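Local coordinates for UspA1 (Moraxella catarrhalis, PDB 3NTN), which acts as a trimeric autotransporter adhesin of the outer membrane, binding fibronectin and the host receptor CEACAM1, at the interface of chains A and B. Numbering follows the deposited sequence. Chains: chain A/B, UspA1.

The interface of chains A and B. Residues chain A 169, 181, 183-184; chain B 129, 142-143.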
# COMPACT_ATOMS: atom_id res chain seq x y z
N ALA A 169 -4.81 -8.83 -10.96
CA ALA A 169 -5.08 -8.24 -12.28
C ALA A 169 -6.13 -7.16 -12.14
O ALA A 169 -7.19 -7.36 -11.57
CB ALA A 169 -5.53 -9.28 -13.25
N ASN A 181 -0.84 -5.13 -13.40
CA ASN A 181 0.31 -5.99 -13.08
C ASN A 181 1.10 -6.38 -14.33
O ASN A 181 0.60 -6.20 -15.42
CB ASN A 181 -0.04 -7.17 -12.15
CG ASN A 181 -0.81 -8.28 -12.81
OD1 ASN A 181 -0.77 -8.45 -14.01
ND2 ASN A 181 -1.43 -9.14 -12.00
N SER A 183 1.81 -9.00 -16.01
CA SER A 183 1.17 -9.92 -16.95
C SER A 183 0.18 -9.19 -17.86
O SER A 183 -0.09 -9.63 -18.99
CB SER A 183 0.48 -11.08 -16.22
OG SER A 183 -0.75 -10.66 -15.59
N GLN A 184 -0.38 -8.09 -17.39
CA GLN A 184 -1.32 -7.36 -18.21
C GLN A 184 -0.56 -6.54 -19.24
O GLN A 184 -1.00 -6.46 -20.39
CB GLN A 184 -2.24 -6.50 -17.33
CG GLN A 184 -3.07 -7.41 -16.37
CD GLN A 184 -3.97 -6.60 -15.48
OE1 GLN A 184 -3.50 -6.00 -14.51
NE2 GLN A 184 -5.27 -6.50 -15.85
N VAL B 129 -10.46 -10.74 -13.03
CA VAL B 129 -10.10 -10.21 -14.34
C VAL B 129 -9.08 -11.13 -14.98
O VAL B 129 -7.90 -11.00 -14.75
CB VAL B 129 -9.52 -8.75 -14.26
CG1 VAL B 129 -9.38 -8.20 -15.63
CG2 VAL B 129 -10.44 -7.85 -13.47
N PHE B 142 -4.13 -13.18 -18.10
CA PHE B 142 -3.71 -12.40 -16.94
C PHE B 142 -3.50 -13.31 -15.70
O PHE B 142 -4.32 -14.19 -15.37
CB PHE B 142 -4.76 -11.35 -16.57
CG PHE B 142 -5.08 -10.35 -17.66
CD1 PHE B 142 -4.19 -10.09 -18.71
CD2 PHE B 142 -6.26 -9.61 -17.59
CE1 PHE B 142 -4.50 -9.17 -19.67
CE2 PHE B 142 -6.55 -8.68 -18.56
CZ PHE B 142 -5.68 -8.46 -19.59
N ALA B 143 -2.40 -13.02 -15.00
CA ALA B 143 -2.07 -13.56 -13.67
C ALA B 143 -2.74 -12.78 -12.55
O ALA B 143 -3.10 -11.59 -12.71
CB ALA B 143 -0.56 -13.57 -13.49
O HOH W 1 -8.39 -9.83 -10.74
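A:Ser183 turns its hydroxyl into the space between its own backbone N and carbonyl carbon (chi1 75°), where it meets the backbone of B:Ala143. A:Gln184, the next residue of helix 182-217, sets CG opposite its carbonyl carbon (chi1 -62°), which places CG over the ring of B:Phe142.

The hydroxyl OG of A:Ser183 accepts a hydrogen bond from the backbone N of B:Ala143 at 2.9 Å. The same OG donates to OD1, the side-chain carbonyl oxygen of A:Asn181, at 2.7 Å. This second bond probably fixes the hydroxyl rotation and leaves OG able to accept from B:Ala143. The amide nitrogen ND2 of A:Asn181 reaches across to chain B. It donates to the carbonyl O of B:Ala143 at 3.0 Å, and the bond is nearly straight. The oxygen lies in the plane of the asparagine amide, but ND2 sits well above the plane of the B:Ala143 carbonyl. The N and O of B:Ala143 are thus both gripped by chain A.

A:Gln184 lays its CG methylene over one face of the B:Phe142 ring, 3.8 Å from the ring centroid and shifted toward the rim. The extended chain carries the amide onward, so that NE2 also lies over that face, 3.7 Å from CD2 of B:Phe142. The two side chains run at about a right angle, with amide and ring planes 69° apart. OE1 of A:Gln184 accepts a hydrogen bond from the backbone N of A:Asn181 at 3.0 Å, on a lone pair in its carbonyl plane. OD1 of A:Asn181 makes weak bonds to the backbone N of A:Ser183 and A:Gln184. Together they form an N-terminal helix cap of the capping-box kind.

The methyl CB of A:Ala169 packs 3.3 Å from the carbonyl O of B:Val129. A water joins the O of A:Ala169 to the backbone N of B:Val129.

The patch lies at the N-terminal end of helix 182-217, which runs into the coiled stalk. It joins the helix start and a loop of chain A to loop segments of chain B, probably part of the neck. It probably helps hold neighbouring subunits together and in register where the helices enter the trimeric stalk.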